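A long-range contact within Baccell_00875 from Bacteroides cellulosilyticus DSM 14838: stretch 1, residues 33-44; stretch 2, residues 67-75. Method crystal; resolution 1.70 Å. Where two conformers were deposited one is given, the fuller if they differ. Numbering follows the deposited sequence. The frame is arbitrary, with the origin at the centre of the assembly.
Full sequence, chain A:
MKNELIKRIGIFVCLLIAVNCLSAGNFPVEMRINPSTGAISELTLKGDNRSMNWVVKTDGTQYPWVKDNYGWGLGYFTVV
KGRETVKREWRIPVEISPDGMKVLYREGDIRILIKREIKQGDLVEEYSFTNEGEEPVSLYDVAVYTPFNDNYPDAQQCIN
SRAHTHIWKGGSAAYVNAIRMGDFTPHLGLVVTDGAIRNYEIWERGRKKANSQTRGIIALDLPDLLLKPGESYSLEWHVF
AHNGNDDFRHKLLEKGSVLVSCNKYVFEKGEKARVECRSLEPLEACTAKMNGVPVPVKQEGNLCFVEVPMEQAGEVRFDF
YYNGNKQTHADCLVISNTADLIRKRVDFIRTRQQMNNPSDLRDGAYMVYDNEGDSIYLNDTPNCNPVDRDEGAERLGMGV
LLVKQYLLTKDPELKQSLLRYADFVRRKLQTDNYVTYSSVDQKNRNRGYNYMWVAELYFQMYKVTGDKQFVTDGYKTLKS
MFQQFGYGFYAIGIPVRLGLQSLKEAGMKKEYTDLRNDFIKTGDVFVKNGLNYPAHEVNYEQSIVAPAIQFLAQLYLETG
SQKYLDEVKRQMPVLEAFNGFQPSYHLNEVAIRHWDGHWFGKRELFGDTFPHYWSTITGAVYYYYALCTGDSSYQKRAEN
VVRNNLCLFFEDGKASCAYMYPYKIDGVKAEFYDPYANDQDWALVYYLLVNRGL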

ATOM      1  N   ILE A  33      22.716   4.453 -22.197  1.00 22.67           N
ATOM      2  CA  ILE A  33      21.821   5.418 -22.799  1.00 21.83           C
ATOM      3  C   ILE A  33      21.383   4.896 -24.149  1.00 22.93           C
ATOM      4  O   ILE A  33      22.227   4.438 -24.947  1.00 22.85           O
ATOM      5  CB  ILE A  33      22.553   6.760 -23.016  1.00 22.66           C
ATOM      6  CG1 ILE A  33      23.196   7.289 -21.724  1.00 24.69           C
ATOM      7  CG2 ILE A  33      21.640   7.786 -23.644  1.00 21.19           C
ATOM      8  CD1 ILE A  33      22.246   7.544 -20.598  1.00 27.21           C
ATOM      9  N   ASN A  34      20.083   4.961 -24.431  1.00 19.75           N
ATOM     10  CA  ASN A  34      19.545   4.570 -25.724  1.00 20.43           C
ATOM     11  C   ASN A  34      20.031   5.607 -26.768  1.00 21.63           C
ATOM     12  O   ASN A  34      19.730   6.790 -26.652  1.00 18.86           O
ATOM     13  CB  ASN A  34      18.006   4.521 -25.637  1.00 20.99           C
ATOM     14  CG  ASN A  34      17.354   4.059 -26.905  1.00 21.72           C
ATOM     15  OD1 ASN A  34      17.690   4.524 -28.001  1.00 21.46           O
ATOM     16  ND2 ASN A  34      16.383   3.168 -26.775  1.00 20.50           N
ATOM     17  N   PRO A  35      20.779   5.165 -27.798  1.00 22.66           N
ATOM     18  CA  PRO A  35      21.315   6.134 -28.765  1.00 22.68           C
ATOM     19  C   PRO A  35      20.296   6.775 -29.707  1.00 22.15           C
ATOM     20  O   PRO A  35      20.620   7.814 -30.315  1.00 24.44           O
ATOM     21  CB  PRO A  35      22.347   5.299 -29.572  1.00 24.74           C
ATOM     22  CG  PRO A  35      21.835   3.922 -29.496  1.00 24.85           C
ATOM     23  CD  PRO A  35      21.170   3.783 -28.139  1.00 24.96           C
ATOM     24  N   SER A  36      19.096   6.205 -29.826  0.50 20.27           N
ATOM     25  CA  SER A  36      18.043   6.764 -30.679  0.50 19.91           C
ATOM     26  C   SER A  36      17.084   7.702 -29.946  0.50 18.54           C
ATOM     27  O   SER A  36      16.519   8.605 -30.581  0.50 18.11           O
ATOM     28  CB  SER A  36      17.215   5.655 -31.309  0.50 20.90           C
ATOM     29  OG  SER A  36      18.023   4.743 -32.029  0.50 21.47           O
ATOM     30  N   THR A  37      16.842   7.446 -28.651  1.00 18.36           N
ATOM     31  CA  THR A  37      15.902   8.273 -27.867  1.00 17.44           C
ATOM     32  C   THR A  37      16.577   9.184 -26.856  1.00 17.05           C
ATOM     33  O   THR A  37      15.985  10.160 -26.448  1.00 16.41           O
ATOM     34  CB  THR A  37      14.862   7.395 -27.115  1.00 17.73           C
ATOM     35  OG1 THR A  37      15.522   6.635 -26.119  1.00 16.88           O
ATOM     36  CG2 THR A  37      14.088   6.454 -28.035  1.00 18.25           C
ATOM     37  N   GLY A  38      17.804   8.858 -26.443  1.00 16.45           N
ATOM     38  CA  GLY A  38      18.478   9.539 -25.367  1.00 17.35           C
ATOM     39  C   GLY A  38      18.056   9.142 -23.955  1.00 16.24           C
ATOM     40  O   GLY A  38      18.601   9.677 -22.996  1.00 15.77           O
ATOM     41  N   ALA A  39      17.108   8.217 -23.828  1.00 15.90           N
ATOM     42  CA  ALA A  39      16.678   7.721 -22.517  1.00 16.47           C
ATOM     43  C   ALA A  39      17.750   6.871 -21.843  1.00 18.42           C
ATOM     44  O   ALA A  39      18.610   6.281 -22.504  1.00 18.15           O
ATOM     45  CB  ALA A  39      15.436   6.875 -22.658  1.00 16.41           C
ATOM     46  N   ILE A  40      17.674   6.775 -20.530  1.00 18.23           N
ATOM     47  CA  ILE A  40      18.473   5.800 -19.808  1.00 19.04           C
ATOM     48  C   ILE A  40      17.801   4.460 -19.947  1.00 21.46           C
ATOM     49  O   ILE A  40      16.713   4.254 -19.425  1.00 22.91           O
ATOM     50  CB  ILE A  40      18.650   6.172 -18.331  1.00 18.96           C
ATOM     51  CG1 ILE A  40      19.414   7.479 -18.246  1.00 19.33           C
ATOM     52  CG2 ILE A  40      19.363   5.031 -17.584  1.00 19.95           C
ATOM     53  CD1 ILE A  40      19.476   8.097 -16.871  1.00 21.06           C
ATOM     54  N   SER A  41      18.434   3.533 -20.659  1.00 19.88           N
ATOM     55  CA  SER A  41      17.846   2.222 -20.897  1.00 20.57           C
ATOM     56  C   SER A  41      18.181   1.201 -19.808  1.00 21.48           C
ATOM     57  O   SER A  41      17.428   0.265 -19.609  1.00 21.19           O
ATOM     58  CB  SER A  41      18.295   1.684 -22.275  1.00 22.84           C
ATOM     59  OG  SER A  41      19.708   1.554 -22.280  1.00 25.99           O
ATOM     60  N   GLU A  42      19.295   1.405 -19.112  1.00 20.25           N
ATOM     61  CA  GLU A  42      19.746   0.522 -18.037  1.00 21.85           C
ATOM     62  C   GLU A  42      20.430   1.384 -16.991  1.00 20.48           C
ATOM     63  O   GLU A  42      21.207   2.274 -17.320  1.00 19.90           O
ATOM     64  CB  GLU A  42      20.724  -0.501 -18.620  1.00 24.51           C
ATOM     65  CG  GLU A  42      21.214  -1.618 -17.732  1.00 30.15           C
ATOM     66  CD  GLU A  42      22.260  -2.465 -18.479  1.00 33.46           C
ATOM     67  OE1 GLU A  42      21.876  -3.125 -19.481  1.00 38.77           O
ATOM     68  OE2 GLU A  42      23.457  -2.402 -18.103  1.00 34.24           O
ATOM     69  N   LEU A  43      20.124   1.129 -15.723  0.50 20.97           N
ATOM     70  CA  LEU A  43      20.692   1.869 -14.609  0.50 21.73           C
ATOM     71  C   LEU A  43      21.110   0.817 -13.605  0.50 22.19           C
ATOM     72  O   LEU A  43      20.274   0.059 -13.119  0.50 21.37           O
ATOM     73  CB  LEU A  43      19.640   2.811 -14.015  0.50 22.66           C
ATOM     74  CG  LEU A  43      20.056   4.165 -13.442  0.50 24.04           C
ATOM     75  CD1 LEU A  43      18.803   4.977 -13.140  0.50 24.35           C
ATOM     76  CD2 LEU A  43      20.883   3.990 -12.186  0.50 25.15           C
ATOM     77  N   THR A  44      22.413   0.741 -13.346  0.50 22.53           N
ATOM     78  CA  THR A  44      22.972  -0.273 -12.462  0.50 23.12           C
ATOM     79  C   THR A  44      23.920   0.366 -11.472  0.50 22.03           C
ATOM     80  O   THR A  44      24.310   1.527 -11.622  0.50 21.85           O
ATOM     81  CB  THR A  44      23.751  -1.355 -13.243  0.50 24.21           C
ATOM     82  OG1 THR A  44      24.185  -2.370 -12.337  0.50 26.05           O
ATOM     83  CG2 THR A  44      24.968  -0.765 -13.890  0.50 24.31           C
ATOM     84  N   LYS A  67       7.618  -0.389 -24.584  1.00 20.25           N
ATOM     85  CA  LYS A  67       8.577  -0.081 -25.636  1.00 21.63           C
ATOM     86  C   LYS A  67       9.259   1.271 -25.378  1.00 20.83           C
ATOM     87  O   LYS A  67       9.109   1.862 -24.282  1.00 18.93           O
ATOM     88  CB  LYS A  67       7.861  -0.157 -26.989  1.00 25.74           C
ATOM     89  CG  LYS A  67       7.396  -1.581 -27.277  1.00 30.96           C
ATOM     90  CD  LYS A  67       6.671  -1.710 -28.606  1.00 35.03           C
ATOM     91  CE  LYS A  67       5.334  -0.970 -28.583  1.00 41.46           C
ATOM     92  NZ  LYS A  67       4.253  -1.823 -29.150  1.00 43.73           N
ATOM     93  N   ASP A  68      10.016   1.763 -26.367  1.00 18.72           N
ATOM     94  CA  ASP A  68      11.012   2.782 -26.081  1.00 19.82           C
ATOM     95  C   ASP A  68      10.480   4.194 -25.769  1.00 17.74           C
ATOM     96  O   ASP A  68      11.227   5.026 -25.313  1.00 18.02           O
ATOM     97  CB  ASP A  68      12.100   2.788 -27.158  1.00 21.65           C
ATOM     98  CG  ASP A  68      11.649   3.410 -28.478  1.00 24.45           C
ATOM     99  OD1 ASP A  68      10.512   3.951 -28.604  1.00 25.27           O
ATOM    100  OD2 ASP A  68      12.484   3.359 -29.411  1.00 25.91           O
ATOM    101  N   ASN A  69       9.192   4.445 -25.959  1.00 17.98           N
ATOM    102  CA  ASN A  69       8.606   5.731 -25.548  1.00 16.43           C
ATOM    103  C   ASN A  69       8.596   5.938 -24.026  1.00 16.19           C
ATOM    104  O   ASN A  69       8.521   7.099 -23.578  1.00 15.69           O
ATOM    105  CB  ASN A  69       7.194   5.868 -26.081  1.00 17.84           C
ATOM    106  CG  ASN A  69       6.242   4.920 -25.413  1.00 19.03           C
ATOM    107  OD1 ASN A  69       6.273   3.728 -25.690  1.00 19.56           O
ATOM    108  ND2 ASN A  69       5.420   5.436 -24.484  1.00 18.93           N
ATOM    109  N   TYR A  70       8.697   4.827 -23.268  1.00 14.56           N
ATOM    110  CA  TYR A  70       8.714   4.840 -21.796  1.00 15.50           C
ATOM    111  C   TYR A  70      10.092   4.875 -21.153  1.00 14.89           C
ATOM    112  O   TYR A  70      10.223   4.754 -19.923  1.00 15.21           O
ATOM    113  CB  TYR A  70       7.959   3.621 -21.256  1.00 14.83           C
ATOM    114  CG  TYR A  70       6.476   3.681 -21.454  1.00 15.36           C
ATOM    115  CD1 TYR A  70       5.728   4.719 -20.881  1.00 15.43           C
ATOM    116  CD2 TYR A  70       5.799   2.695 -22.139  1.00 15.75           C
ATOM    117  CE1 TYR A  70       4.361   4.782 -21.037  1.00 14.98           C
ATOM    118  CE2 TYR A  70       4.410   2.746 -22.298  1.00 15.77           C
ATOM    119  CZ  TYR A  70       3.706   3.787 -21.725  1.00 15.16           C
ATOM    120  OH  TYR A  70       2.360   3.840 -21.845  1.00 16.45           O
ATOM    121  N   GLY A  71      11.130   5.059 -21.956  1.00 15.47           N
ATOM    122  CA  GLY A  71      12.479   5.175 -21.427  1.00 14.51           C
ATOM    123  C   GLY A  71      12.628   6.264 -20.371  1.00 14.13           C
ATOM    124  O   GLY A  71      12.040   7.332 -20.483  1.00 15.27           O
ATOM    125  N   TRP A  72      13.431   5.977 -19.362  1.00 14.11           N
ATOM    126  CA  TRP A  72      13.751   6.937 -18.298  1.00 14.07           C
ATOM    127  C   TRP A  72      14.253   8.234 -18.898  1.00 14.20           C
ATOM    128  O   TRP A  72      15.228   8.254 -19.694  1.00 15.52           O
ATOM    129  CB  TRP A  72      14.827   6.352 -17.382  1.00 14.14           C
ATOM    130  CG  TRP A  72      15.272   7.248 -16.305  1.00 14.88           C
ATOM    131  CD1 TRP A  72      15.965   8.412 -16.448  1.00 15.36           C
ATOM    132  CD2 TRP A  72      15.105   7.056 -14.910  1.00 16.12           C
ATOM    133  NE1 TRP A  72      16.231   8.963 -15.231  1.00 16.46           N
ATOM    134  CE2 TRP A  72      15.731   8.136 -14.265  1.00 16.08           C
ATOM    135  CE3 TRP A  72      14.507   6.060 -14.130  1.00 16.45           C
ATOM    136  CZ2 TRP A  72      15.718   8.288 -12.883  1.00 16.52           C
ATOM    137  CZ3 TRP A  72      14.528   6.202 -12.750  1.00 16.89           C
ATOM    138  CH2 TRP A  72      15.114   7.303 -12.146  1.00 16.74           C
ATOM    139  N   GLY A  73      13.621   9.343 -18.533  1.00 12.86           N
ATOM    140  CA  GLY A  73      14.069  10.636 -19.033  1.00 13.70           C
ATOM    141  C   GLY A  73      13.272  11.172 -20.198  1.00 13.56           C
ATOM    142  O   GLY A  73      13.380  12.371 -20.522  1.00 15.52           O
ATOM    143  N   LEU A  74      12.480  10.314 -20.835  1.00 12.89           N
ATOM    144  CA  LEU A  74      11.482  10.739 -21.768  1.00 12.30           C
ATOM    145  C   LEU A  74      10.272  11.224 -20.981  1.00 12.36           C
ATOM    146  O   LEU A  74      10.225  11.102 -19.755  1.00 12.70           O
ATOM    147  CB  LEU A  74      11.116   9.650 -22.760  1.00 12.55           C
ATOM    148  CG  LEU A  74      12.318   9.094 -23.541  1.00 13.36           C
ATOM    149  CD1 LEU A  74      11.797   8.069 -24.529  1.00 14.12           C
ATOM    150  CD2 LEU A  74      13.150  10.186 -24.209  1.00 13.95           C
ATOM    151  N   GLY A  75       9.334  11.841 -21.667  1.00 11.66           N
ATOM    152  CA  GLY A  75       8.182  12.399 -20.945  1.00 12.12           C
ATOM    153  C   GLY A  75       7.198  13.047 -21.860  1.00 12.42           C
ATOM    154  O   GLY A  75       7.204  12.809 -23.072  1.00 12.17           O
TER
HETATM  155  O   HOH W   1      14.913   2.307 -29.078  1.00 24.32           O
HETATM  156  O   HOH W   2      13.892   4.880 -24.886  1.00 17.65           O
HETATM  157  O   HOH W   3      14.388   3.303 -18.880  1.00 27.23           O

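What holds the two backbones together? A single direct hydrogen bond crosses between the stretches, from Ile 40 N to Trp 72 O, at 3.0 Å. It falls where Ile 40 begins a strand and Trp 72 sits within the type II turn from Gly 71 to Leu 74, a turn closed by its own bond from Leu 74 N to Gly 71 O at 3.0 Å. The return link is wet: a water donates to Ile 40 O at 2.6 Å and accepts from Trp 72 N at 2.9 Å, standing in for a direct bond between the two.

Which bump fills which hollow at the centre? The methyl of Ala 39 points toward the other stretch and settles where Gly 71 has no side chain, so that Ala 39 CB lies 3.6 Å from Gly 71 CA. A CB on Gly 71 would come within 2.4 Å of Ala 39 CB, a clash; the bare glycine is what lets the backbones come so near. The same methyl also meets Leu 74, with Ala 39 CB 3.9 Å from Leu 74 CG. Leu 74 sets out sideways, yet its end bends nearer, bringing Leu 74 CD2 to 3.6 Å from Thr 37 O. Gly 73 answers a different need: at its backbone angles a side chain would be jammed against the preceding carbonyl oxygen.

How does the large indole of Trp 72 find room? The CA-to-CB bond of Trp 72 points toward stretch 1, and the residue as a whole gives up more area to the contact than any other here. Leu 43 lies over one face of the ring, a loose approach with Leu 43 CD1 4.5 Å from Trp 72 CZ3. Ile 40 fits more closely, its CD1 atom 3.6 Å from CD1 of Trp 72. These are apolar surfaces gathered out of water, while the polar corner of the indole, NE1, is satisfied by a hydrogen bond elsewhere in the structure.

Why does the polar end need water? At Thr 37 and Asp 68 the backbones stand farther apart, their CA atoms 7.6 Å from each other, and two waters fill the gaps. One accepts from Asn 34 ND2 at 2.9 Å and donates to Asp 68 OD2 at 2.7 Å; the other joins Thr 37 OG1 and Asp 68 O, each 2.7 Å from the water oxygen. Asn 34 also braces its own loop, because its OD1 accepts from Ser 36 N at 2.9 Å and from Thr 37 N at 3.1 Å.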